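Long-range contacts in NAD-dependent aldehyde dehydrogenase (Burkholderia multivorans, PDB 5UJU), which probably catalyses the NAD-dependent oxidation of aldehydes to carboxylic acids: residues A[67-71]-A[266-270]; A[140-145]-A[242-246]; A[312-316]-A[548-553]; A[322-328]-A[487-493]; A[389-395]-A[426-430]. All coordinates share one frame; numbering follows the deposited sequence.

Interaction 1: A[67-71]-A[266-270]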
# COMPACT_ATOMS: atom_id res chain seq x y z
N GLU A 67 24.20 23.33 14.43
CA GLU A 67 24.41 23.99 13.15
C GLU A 67 23.81 23.16 12.01
O GLU A 67 24.14 21.99 11.84
CB GLU A 67 25.91 24.21 12.92
CG GLU A 67 26.64 24.82 14.11
CD GLU A 67 28.11 24.42 14.18
OE1 GLU A 67 28.92 24.97 13.41
OE2 GLU A 67 28.46 23.54 15.01
N LEU A 68 22.89 23.78 11.27
CA LEU A 68 22.41 23.30 9.97
C LEU A 68 22.32 24.49 9.02
O LEU A 68 22.00 25.60 9.45
CB LEU A 68 21.05 22.61 10.04
CG LEU A 68 20.87 21.36 10.88
CD1 LEU A 68 19.38 21.13 11.08
CD2 LEU A 68 21.49 20.19 10.14
N ASP A 69 22.60 24.26 7.74
CA ASP A 69 22.47 25.31 6.74
C ASP A 69 21.15 25.23 5.95
O ASP A 69 21.12 25.53 4.76
CB ASP A 69 23.66 25.32 5.79
CG ASP A 69 23.80 24.03 5.00
OD1 ASP A 69 23.06 23.06 5.27
OD2 ASP A 69 24.63 24.01 4.07
N GLN A 70 20.07 24.81 6.60
CA GLN A 70 18.73 24.80 6.03
C GLN A 70 18.06 26.15 6.29
O GLN A 70 18.53 26.92 7.13
CB GLN A 70 17.90 23.66 6.66
CG GLN A 70 17.59 23.86 8.12
CD GLN A 70 16.81 22.69 8.74
OE1 GLN A 70 17.01 21.53 8.40
NE2 GLN A 70 15.94 23.02 9.69
N PRO A 71 16.98 26.47 5.59
CA PRO A 71 16.31 27.77 5.81
C PRO A 71 15.86 27.91 7.25
O PRO A 71 15.40 26.96 7.87
CB PRO A 71 15.12 27.73 4.84
CG PRO A 71 15.47 26.71 3.83
CD PRO A 71 16.31 25.69 4.54
N ASN A 266 18.82 20.12 1.16
CA ASN A 266 17.45 20.22 1.65
C ASN A 266 16.55 19.08 1.18
O ASN A 266 15.35 19.12 1.45
CB ASN A 266 16.85 21.56 1.25
CG ASN A 266 17.55 22.70 1.93
OD1 ASN A 266 17.99 22.56 3.06
ND2 ASN A 266 17.69 23.82 1.22
N VAL A 267 17.08 18.08 0.47
CA VAL A 267 16.35 16.82 0.36
C VAL A 267 15.94 16.31 1.75
O VAL A 267 14.86 15.75 1.91
CB VAL A 267 17.19 15.78 -0.42
CG1 VAL A 267 16.60 14.36 -0.28
CG2 VAL A 267 17.24 16.17 -1.90
N VAL A 268 16.76 16.57 2.78
CA VAL A 268 16.42 16.21 4.16
C VAL A 268 16.57 17.44 5.05
O VAL A 268 17.65 18.04 5.11
CB VAL A 268 17.29 15.06 4.68
CG1 VAL A 268 16.95 14.76 6.14
CG2 VAL A 268 17.11 13.83 3.82
N THR A 269 15.50 17.79 5.78
CA THR A 269 15.53 18.92 6.71
C THR A 269 15.02 18.48 8.08
O THR A 269 14.39 17.42 8.23
CB THR A 269 14.69 20.11 6.22
OG1 THR A 269 13.36 19.67 5.91
CG2 THR A 269 15.32 20.74 4.97
N LEU A 270 15.30 19.30 9.08
CA LEU A 270 14.98 19.00 10.47
C LEU A 270 14.04 20.07 11.00
O LEU A 270 14.41 21.25 11.04
CB LEU A 270 16.25 18.95 11.33
CG LEU A 270 15.95 18.65 12.80
CD1 LEU A 270 15.81 17.13 12.99
CD2 LEU A 270 17.02 19.25 13.73
O HOH W 1 19.17 26.14 2.83
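Q70 NE2 donates to L270 O at 2.7 Å, the shorter of two bonds through which one side-chain amide pairs with the backbone of one residue. The bond is nearly straight, 172° at the hydrogen, and its acceptor lies in the plane of the glutamine amide. The oxygen of that amide works in the other sense: Q70 OE1 accepts from L270 N at 2.9 Å, with the N-H arriving in the carbonyl plane on a lone pair. Two opposed bonds should hold the amide against rotation, and Q70 OE1 also comes within 3.4 Å of T269 CA. Q70 gets there with CG between the backbone N and the carbonyl carbon (chi1 67°) and an extended chain beyond it. L270 belongs to strand 268-270, an end strand of the Rossmann-like sheet of the NAD-binding domain. T269 bonds to V235 and V237 of the neighbouring strand, whereas L270 offers its N-H and C=O to the loop 67-71. L68 adds apolar packing beside the amide, its CD1 3.8 Å from L270 CB and the two leucines nearly at right angles. At the 3-10 turn that precedes the strand, N266 OD1 lies 3.8 Å from P71 CD, but its hydrogen bond comes from R255. A water links the D69 carbonyl to the N266 side chain: it donates to D69 O at 2.8 Å and accepts from N266 ND2. D69 itself forms salt bridges with R255 and R259 of helix 245-260.

Interaction 2: A[140-145]-A[242-246]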
# COMPACT_ATOMS: atom_id res chain seq x y z
N SER A 140 23.71 10.46 22.50
CA SER A 140 22.56 11.34 22.32
C SER A 140 21.25 10.64 22.62
O SER A 140 20.30 11.27 23.10
CB SER A 140 22.54 11.90 20.89
OG SER A 140 22.15 10.92 19.94
N VAL A 141 21.17 9.34 22.34
CA VAL A 141 19.98 8.56 22.67
C VAL A 141 19.88 8.36 24.18
O VAL A 141 18.81 8.52 24.78
CB VAL A 141 20.00 7.23 21.89
CG1 VAL A 141 19.03 6.19 22.50
CG2 VAL A 141 19.69 7.49 20.40
N MET A 142 21.01 8.04 24.82
CA MET A 142 21.04 7.83 26.26
C MET A 142 20.51 9.06 27.00
O MET A 142 19.65 8.94 27.88
CB MET A 142 22.47 7.51 26.71
CG MET A 142 22.66 7.37 28.22
SD MET A 142 24.36 6.96 28.67
CE MET A 142 24.24 7.11 30.45
N HIS A 143 20.97 10.25 26.62
CA HIS A 143 20.60 11.45 27.36
C HIS A 143 19.38 12.15 26.78
O HIS A 143 19.11 13.30 27.15
CB HIS A 143 21.80 12.39 27.46
CG HIS A 143 22.86 11.87 28.37
ND1 HIS A 143 22.70 11.80 29.74
CD2 HIS A 143 24.06 11.30 28.11
CE1 HIS A 143 23.77 11.27 30.29
NE2 HIS A 143 24.62 10.95 29.32
N THR A 144 18.62 11.49 25.93
CA THR A 144 17.26 11.97 25.67
C THR A 144 16.21 10.95 26.05
O THR A 144 15.20 11.32 26.65
CB THR A 144 17.07 12.36 24.19
OG1 THR A 144 17.47 11.29 23.33
CG2 THR A 144 17.88 13.59 23.87
N THR A 145 16.42 9.67 25.73
CA THR A 145 15.43 8.63 25.98
C THR A 145 15.57 7.98 27.35
O THR A 145 14.60 7.38 27.82
CB THR A 145 15.53 7.53 24.92
OG1 THR A 145 16.74 6.78 25.13
CG2 THR A 145 15.56 8.14 23.52
N GLY A 242 11.19 15.74 22.98
CA GLY A 242 12.06 15.21 24.01
C GLY A 242 13.25 14.40 23.51
O GLY A 242 14.10 14.01 24.32
N ALA A 243 13.34 14.15 22.20
CA ALA A 243 14.43 13.34 21.64
C ALA A 243 14.77 13.86 20.25
O ALA A 243 14.57 13.18 19.25
CB ALA A 243 14.07 11.85 21.57
N ILE A 244 15.31 15.08 20.18
CA ILE A 244 15.68 15.68 18.90
C ILE A 244 17.09 15.30 18.49
O ILE A 244 17.33 14.92 17.34
CB ILE A 244 15.54 17.22 18.97
CG1 ILE A 244 14.10 17.62 19.29
CG2 ILE A 244 16.02 17.86 17.65
CD1 ILE A 244 13.99 19.06 19.82
N LEU A 245 18.04 15.39 19.41
CA LEU A 245 19.46 15.27 19.07
C LEU A 245 19.79 14.03 18.25
O LEU A 245 20.55 14.17 17.27
CB LEU A 245 20.31 15.30 20.35
CG LEU A 245 21.82 15.40 20.08
CD1 LEU A 245 22.13 16.64 19.21
CD2 LEU A 245 22.68 15.41 21.35
N PRO A 246 19.30 12.82 18.56
CA PRO A 246 19.65 11.67 17.71
C PRO A 246 19.24 11.84 16.26
O PRO A 246 19.97 11.40 15.37
CB PRO A 246 18.90 10.49 18.38
CG PRO A 246 18.74 10.91 19.80
CD PRO A 246 18.53 12.40 19.76
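The beta-alpha-beta crossover of the NAD-binding domain, from strand 234-238 through helix 245-260 to the parallel strand 268-270, supplies one side of this contact. Where the crossover turns into its helix, residues 242-246 meet the last turns of helix 134-145, and they do so by shape, with no hydrogen bond across the two segments. P246 fills the middle. Its CG lies 3.6 Å from V141 CG2 and 3.4 Å from S140 OG, a hydroxyl whose hydrogen-bond partner is I137 O in its own helix. T144 approaches the same proline tip to tip, with OG1 3.8 Å from P246 CG. On one flank, the methyl L245 CD2 packs against S140 CB at 3.5 Å; on the other, T144 CB rests 3.4 Å from G242 O, and its hydroxyl faces A243 CB. Beyond the pair, E80 accepts from both I244 N and L245 N at the entry to the helix, while P217 and T218 of helix 217-230 touch P246. Buried among carbons, the T144 hydroxyl is satisfied one turn back in its own helix. A chi1 of 53° turns it in that direction. T144 OG1 thus donates to S140 O at 2.8 Å, in the carbonyl plane and on a lone pair.

Interaction 3: A[312-316]-A[548-553]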
# COMPACT_ATOMS: atom_id res chain seq x y z
N ALA A 312 -2.14 11.98 1.99
CA ALA A 312 -0.87 11.29 2.18
C ALA A 312 -1.11 9.80 2.38
O ALA A 312 -2.21 9.37 2.77
CB ALA A 312 -0.11 11.85 3.38
N GLN A 313 -0.07 9.02 2.11
CA GLN A 313 0.03 7.64 2.59
C GLN A 313 0.58 7.67 4.00
O GLN A 313 1.67 8.20 4.22
CB GLN A 313 0.96 6.83 1.71
CG GLN A 313 0.53 6.68 0.32
CD GLN A 313 1.72 6.38 -0.53
OE1 GLN A 313 2.67 5.73 -0.09
NE2 GLN A 313 1.73 6.92 -1.73
N VAL A 314 -0.17 7.13 4.95
CA VAL A 314 0.14 7.23 6.37
C VAL A 314 0.53 5.86 6.91
O VAL A 314 -0.24 4.89 6.77
CB VAL A 314 -1.04 7.83 7.15
CG1 VAL A 314 -0.67 8.01 8.62
CG2 VAL A 314 -1.43 9.16 6.55
N TYR A 315 1.71 5.77 7.52
CA TYR A 315 2.20 4.56 8.17
C TYR A 315 2.35 4.85 9.65
O TYR A 315 3.01 5.81 10.03
CB TYR A 315 3.55 4.14 7.58
CG TYR A 315 3.51 4.07 6.06
CD1 TYR A 315 3.18 2.89 5.42
CD2 TYR A 315 3.81 5.19 5.29
CE1 TYR A 315 3.14 2.80 4.05
CE2 TYR A 315 3.77 5.13 3.90
CZ TYR A 315 3.43 3.93 3.29
OH TYR A 315 3.39 3.82 1.92
N THR A 316 1.72 4.02 10.49
CA THR A 316 1.63 4.34 11.91
C THR A 316 2.09 3.17 12.75
O THR A 316 1.88 2.00 12.38
CB THR A 316 0.19 4.71 12.34
OG1 THR A 316 -0.70 3.64 12.02
CG2 THR A 316 -0.28 6.00 11.65
N ALA A 548 4.55 -4.04 1.24
CA ALA A 548 3.56 -2.98 1.37
C ALA A 548 4.16 -1.74 2.02
O ALA A 548 3.67 -0.63 1.79
CB ALA A 548 2.35 -3.46 2.18
N PHE A 549 5.22 -1.91 2.81
CA PHE A 549 5.82 -0.78 3.50
C PHE A 549 6.52 0.18 2.54
O PHE A 549 6.71 1.35 2.92
CB PHE A 549 6.80 -1.28 4.57
CG PHE A 549 7.33 -0.18 5.47
CD1 PHE A 549 6.50 0.45 6.38
CD2 PHE A 549 8.66 0.22 5.40
CE1 PHE A 549 6.97 1.45 7.21
CE2 PHE A 549 9.15 1.22 6.23
CZ PHE A 549 8.30 1.84 7.14
N VAL A 550 6.89 -0.25 1.34
CA VAL A 550 7.64 0.59 0.39
C VAL A 550 6.98 0.72 -0.98
O VAL A 550 7.25 1.71 -1.70
CB VAL A 550 9.08 0.07 0.21
CG1 VAL A 550 9.82 0.05 1.52
CG2 VAL A 550 9.08 -1.30 -0.46
N ALA A 551 6.14 -0.22 -1.42
CA ALA A 551 5.74 -0.28 -2.83
C ALA A 551 4.89 0.90 -3.27
O ALA A 551 4.77 1.15 -4.47
CB ALA A 551 4.97 -1.57 -3.11
N ASN A 552 4.28 1.62 -2.34
CA ASN A 552 3.45 2.76 -2.68
C ASN A 552 4.20 4.09 -2.60
O ASN A 552 3.59 5.14 -2.82
CB ASN A 552 2.22 2.83 -1.77
CG ASN A 552 0.97 3.23 -2.51
OD1 ASN A 552 0.96 3.34 -3.74
ND2 ASN A 552 -0.10 3.46 -1.76
N ARG A 553 5.48 4.10 -2.21
CA ARG A 553 6.18 5.37 -2.02
C ARG A 553 6.76 5.93 -3.30
O ARG A 553 7.28 7.06 -3.29
CB ARG A 553 7.30 5.20 -0.98
CG ARG A 553 6.80 4.62 0.38
CD ARG A 553 7.92 4.59 1.42
NE ARG A 553 7.49 3.94 2.66
CZ ARG A 553 7.26 4.57 3.81
NH1 ARG A 553 7.43 5.89 3.93
NH2 ARG A 553 6.85 3.86 4.86
O HOH W 2 4.52 1.74 0.62
O HOH W 3 0.62 3.03 1.39
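Y315 turns one ring face to the guanidinium of R553. CB leaves the strand toward residues 548-553, and CG follows beside the backbone N (chi1 -51°), which brings the ring face against the arginine. Y315 CD2 comes 3.3 Å from R553 NH2, and Y315 CE2 lies 3.5 Å from R553 CZ. The two planes differ by 18°, so this is a flat cation-pi stack with centres 3.9 Å apart. Y315 CD1 meets F549 CD1 at 4.2 Å, the two rings oblique to each other. At the tip, Y315 OH donates to Q313 OE1 at 2.9 Å, on a lone pair in the carbonyl plane. The same hydroxyl accepts from two waters, one also bonded to A548 O and N552 N, the other to N552 ND2, while N552 OD1 accepts from R205. Q313 NE2 turns to N552 O at 2.8 Å, a bent bond. R553 is held flat from its edge, where NE donates to F549 O at 2.7 Å, and its charge is met by salt bridges to D294 and D228. Strand 313-317 pairs with strand 290-296 in the NAD-binding sheet, helix 217-230 packs on F549 and R553, and A548 and N552 pack against N552 and A548 of the second subunit.

Interaction 4: A[322-328]-A[487-493]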
# COMPACT_ATOMS: atom_id res chain seq x y z
N ASN A 322 0.57 -5.82 25.08
CA ASN A 322 1.42 -6.99 24.93
C ASN A 322 1.16 -7.97 26.08
O ASN A 322 1.05 -7.57 27.24
CB ASN A 322 2.89 -6.60 24.89
CG ASN A 322 3.20 -5.69 23.69
OD1 ASN A 322 2.68 -5.90 22.60
ND2 ASN A 322 4.03 -4.68 23.91
N GLN A 323 1.09 -9.25 25.74
CA GLN A 323 0.48 -10.26 26.60
C GLN A 323 1.37 -11.49 26.69
O GLN A 323 2.07 -11.84 25.73
CB GLN A 323 -0.90 -10.65 26.06
CG GLN A 323 -1.95 -9.56 26.22
CD GLN A 323 -3.21 -9.85 25.42
OE1 GLN A 323 -3.17 -10.08 24.21
NE2 GLN A 323 -4.34 -9.87 26.11
N ILE A 324 1.34 -12.14 27.86
CA ILE A 324 1.98 -13.44 28.07
C ILE A 324 0.92 -14.41 28.57
O ILE A 324 0.18 -14.08 29.51
CB ILE A 324 3.14 -13.37 29.07
CG1 ILE A 324 4.22 -12.38 28.63
CG2 ILE A 324 3.77 -14.74 29.25
CD1 ILE A 324 5.36 -12.28 29.65
N VAL A 325 0.84 -15.59 27.96
CA VAL A 325 -0.04 -16.66 28.41
C VAL A 325 0.83 -17.74 29.01
O VAL A 325 1.67 -18.33 28.32
CB VAL A 325 -0.90 -17.21 27.25
CG1 VAL A 325 -1.64 -18.47 27.72
CG2 VAL A 325 -1.91 -16.17 26.76
N ILE A 326 0.64 -18.01 30.31
CA ILE A 326 1.40 -19.04 31.01
C ILE A 326 0.48 -20.23 31.24
O ILE A 326 -0.49 -20.16 32.00
CB ILE A 326 2.00 -18.55 32.33
CG1 ILE A 326 2.94 -17.36 32.08
CG2 ILE A 326 2.75 -19.69 32.99
CD1 ILE A 326 3.69 -16.88 33.32
N ASP A 327 0.79 -21.34 30.58
CA ASP A 327 0.04 -22.58 30.70
C ASP A 327 0.78 -23.65 31.46
O ASP A 327 0.18 -24.36 32.29
CB ASP A 327 -0.31 -23.12 29.30
CG ASP A 327 -0.90 -24.53 29.37
OD1 ASP A 327 -2.08 -24.65 29.76
OD2 ASP A 327 -0.17 -25.51 29.08
N SER A 328 2.07 -23.83 31.16
CA SER A 328 2.89 -24.89 31.74
C SER A 328 4.33 -24.64 31.32
O SER A 328 4.59 -23.91 30.35
CB SER A 328 2.41 -26.27 31.28
OG SER A 328 2.12 -26.29 29.88
N THR A 487 3.45 -7.89 20.53
CA THR A 487 3.98 -9.21 20.83
C THR A 487 3.00 -10.01 21.66
O THR A 487 2.21 -9.46 22.44
CB THR A 487 5.34 -9.15 21.56
OG1 THR A 487 5.18 -8.47 22.81
CG2 THR A 487 6.40 -8.40 20.72
N LEU A 488 3.06 -11.32 21.48
CA LEU A 488 2.33 -12.30 22.28
C LEU A 488 3.30 -13.44 22.60
O LEU A 488 3.99 -13.94 21.70
CB LEU A 488 1.10 -12.83 21.54
CG LEU A 488 0.37 -14.01 22.21
CD1 LEU A 488 -0.30 -13.57 23.52
CD2 LEU A 488 -0.63 -14.60 21.22
N SER A 489 3.34 -13.85 23.86
CA SER A 489 4.29 -14.85 24.34
C SER A 489 3.53 -15.95 25.07
O SER A 489 2.64 -15.66 25.87
CB SER A 489 5.32 -14.19 25.29
OG SER A 489 6.32 -15.10 25.73
N VAL A 490 3.86 -17.21 24.78
CA VAL A 490 3.16 -18.33 25.40
C VAL A 490 4.16 -19.30 26.00
O VAL A 490 5.21 -19.60 25.41
CB VAL A 490 2.23 -19.04 24.39
CG1 VAL A 490 3.02 -19.64 23.23
CG2 VAL A 490 1.39 -20.13 25.10
N TYR A 491 3.83 -19.81 27.19
CA TYR A 491 4.59 -20.85 27.88
C TYR A 491 3.68 -22.05 28.03
O TYR A 491 2.65 -21.97 28.72
CB TYR A 491 5.08 -20.37 29.24
CG TYR A 491 6.13 -19.30 29.15
CD1 TYR A 491 7.48 -19.63 29.16
CD2 TYR A 491 5.78 -17.96 29.01
CE1 TYR A 491 8.46 -18.65 29.05
CE2 TYR A 491 6.75 -16.97 28.89
CZ TYR A 491 8.08 -17.32 28.92
OH TYR A 491 9.05 -16.36 28.82
N SER A 492 4.03 -23.15 27.36
CA SER A 492 3.29 -24.40 27.50
C SER A 492 4.16 -25.56 27.06
O SER A 492 4.93 -25.43 26.11
CB SER A 492 1.99 -24.38 26.68
OG SER A 492 1.30 -25.61 26.84
N THR A 493 4.03 -26.69 27.75
CA THR A 493 4.64 -27.93 27.29
C THR A 493 3.66 -28.81 26.52
O THR A 493 4.00 -29.95 26.18
CB THR A 493 5.19 -28.72 28.48
OG1 THR A 493 4.10 -29.10 29.33
CG2 THR A 493 6.19 -27.86 29.27
O HOH W 4 4.47 -10.04 25.20
O HOH W 5 1.36 -29.60 30.00
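I324 sets its CG2 methyl at the edge of the Y491 ring, in the ring plane, 3.7 Å from CE2. I326 meets the same ring obliquely through CG1, so the tyrosine lies beside both isoleucines on the sheet face that helix 332-344 covers. V325, V490 and L488 look out from the other face, where V325 meets helix 469-483 and V490 meets helix 495-508. The register explains this sorting: I324 pairs with S489, I326 with Y491 and V325 with V490, in strands that run parallel at 12° in the catalytic-domain sheet. V325 sits at the centre of the ladder, its N donating to S489 O at 2.8 Å and its O accepting from Y491 N at 2.9 Å. T487 N donates to N322 OD1 at 3.0 Å from above the carbonyl plane, and N322 ND2 bonds to C351 O and A353 O. At the far end, Y491 O takes N-H groups from both D327 and S328, and T493 N donates to S328 OG at 2.9 Å. There D327 CG stands anti to the backbone N (chi1 171°), bringing OD2 to two serine hydroxyls on opposite faces of its plane. S492 OG donates to D327 OD2 across the strands at 2.7 Å, and S328 OG, on the adjacent residue, donates to the same oxygen. With T469 OG1 on OD1, the carboxylate would probably be stabilised in its charged form.

Interaction 5: A[389-395]-A[426-430]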
# COMPACT_ATOMS: atom_id res chain seq x y z
N GLY A 389 16.32 -4.37 42.12
CA GLY A 389 16.24 -3.63 43.38
C GLY A 389 17.50 -2.85 43.75
O GLY A 389 17.42 -1.86 44.48
N ASP A 390 18.66 -3.28 43.27
CA ASP A 390 19.93 -2.67 43.66
C ASP A 390 20.43 -1.73 42.58
O ASP A 390 20.62 -2.17 41.44
CB ASP A 390 20.98 -3.73 43.94
CG ASP A 390 22.31 -3.11 44.28
OD1 ASP A 390 22.35 -2.40 45.31
OD2 ASP A 390 23.29 -3.29 43.52
N PRO A 391 20.67 -0.45 42.88
CA PRO A 391 21.15 0.48 41.83
C PRO A 391 22.38 0.00 41.07
O PRO A 391 22.35 -0.04 39.83
CB PRO A 391 21.45 1.76 42.62
CG PRO A 391 20.57 1.68 43.83
CD PRO A 391 20.48 0.22 44.18
N ALA A 392 23.45 -0.38 41.76
CA ALA A 392 24.68 -0.75 41.05
C ALA A 392 24.45 -1.95 40.13
O ALA A 392 24.95 -1.97 39.00
CB ALA A 392 25.81 -1.04 42.03
N ARG A 393 23.67 -2.94 40.58
CA ARG A 393 23.45 -4.14 39.78
C ARG A 393 22.36 -3.96 38.74
O ARG A 393 22.25 -4.79 37.82
CB ARG A 393 23.11 -5.33 40.68
CG ARG A 393 24.27 -5.81 41.54
CD ARG A 393 23.98 -7.13 42.24
NE ARG A 393 23.04 -6.99 43.36
CZ ARG A 393 21.75 -7.29 43.29
NH1 ARG A 393 21.22 -7.74 42.16
NH2 ARG A 393 20.96 -7.14 44.36
N SER A 394 21.56 -2.89 38.81
CA SER A 394 20.40 -2.77 37.94
C SER A 394 20.46 -1.64 36.92
O SER A 394 19.70 -1.70 35.95
CB SER A 394 19.13 -2.55 38.78
OG SER A 394 19.13 -3.41 39.92
N VAL A 395 21.30 -0.62 37.11
CA VAL A 395 21.17 0.59 36.29
C VAL A 395 21.42 0.29 34.82
O VAL A 395 20.79 0.89 33.95
CB VAL A 395 22.09 1.72 36.79
CG1 VAL A 395 21.54 2.31 38.09
CG2 VAL A 395 23.53 1.26 36.92
N LEU A 426 15.49 4.55 42.91
CA LEU A 426 16.89 4.21 43.10
C LEU A 426 17.75 5.46 42.94
O LEU A 426 17.43 6.36 42.16
CB LEU A 426 17.34 3.14 42.08
CG LEU A 426 16.62 1.79 41.98
CD1 LEU A 426 17.40 0.85 41.09
CD2 LEU A 426 16.39 1.17 43.38
N GLN A 427 18.85 5.51 43.69
CA GLN A 427 19.86 6.54 43.53
C GLN A 427 20.91 5.97 42.59
O GLN A 427 21.57 4.98 42.91
CB GLN A 427 20.48 6.96 44.86
CG GLN A 427 21.55 8.06 44.73
CD GLN A 427 21.00 9.39 44.26
OE1 GLN A 427 19.79 9.59 44.24
NE2 GLN A 427 21.89 10.30 43.86
N HIS A 428 21.01 6.55 41.40
CA HIS A 428 21.99 6.09 40.42
C HIS A 428 23.39 6.34 40.96
O HIS A 428 23.70 7.47 41.36
CB HIS A 428 21.79 6.81 39.08
CG HIS A 428 22.45 6.12 37.93
ND1 HIS A 428 23.81 5.96 37.84
CD2 HIS A 428 21.93 5.54 36.82
CE1 HIS A 428 24.11 5.30 36.73
NE2 HIS A 428 22.98 5.04 36.09
N PRO A 429 24.27 5.34 40.96
CA PRO A 429 25.60 5.54 41.56
C PRO A 429 26.45 6.57 40.83
O PRO A 429 27.36 7.14 41.45
CB PRO A 429 26.23 4.15 41.49
CG PRO A 429 25.10 3.21 41.21
CD PRO A 429 24.10 3.98 40.43
N ALA A 430 26.20 6.82 39.54
CA ALA A 430 27.03 7.72 38.75
C ALA A 430 26.34 9.02 38.34
O ALA A 430 27.03 9.97 37.97
CB ALA A 430 27.51 7.02 37.47
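P391 lies in the first turn of helix 391-398 and packs onto L426 and P429, which belong to the loop between the antiparallel strands 418-421 and 440-445 of the catalytic-domain sheet. Apolar packing does most of the work. P391 CG stands 4.0 Å from L426 CB, and P391 CB lies 4.1 Å from P429 CD. The closest approach is P391 CB to Q427 O, 3.2 Å. L426 CG points away from its own carbonyl carbon (chi1 -56°), and the branch that follows divides the task: L426 CD1 touches P391 CA at 3.8 Å, whereas CD2 rests near G389 O. P429 reaches further along the helix, its CG over A392 and its CD 3.8 Å from V395 CG1. A bound ethanediol, probably from the crystallisation liquor, lies near A392.

A second kind of contact is CH-pi. V395 CG1 sits over one face of the H428 imidazole, 3.8 Å from the ring centroid and 23° off its normal, while F431 meets the same histidine edge-to-face.

No hydrogen bond passes between the two segments; each makes its polar bonds on its own side. D390 is the N-cap residue of the helix: its OD2 accepts from R393 N at 3.0 Å, met from above the carboxylate plane. P391 O then accepts from both S394 N and V395 N as the helix gets under way. In the loop, L426 pairs through its backbone with V436, and the imidazole accepts from its own chain: A430 N donates to H428 ND1 at 3.1 Å, virtually in the ring plane.

Followed from the N terminus, the first of these contacts to open is interaction 1, which joins a loop after helix 50-60 to an end strand of the NAD-binding sheet. Interaction 2 is nested within the span that interaction 1 closes, seating helix 134-145 on the start of helix 245-260, and the two contacts touch through L270 and I244. After interaction 1 closes, interaction 3 opens the longest loop, running from the same sheet to the C-terminal region at the subunit interface. Nested within it, interaction 4 pairs two strands of the catalytic sheet, and interaction 5 lies inside interaction 4, tying helix 391-398 to a peripheral loop. No two loops cross.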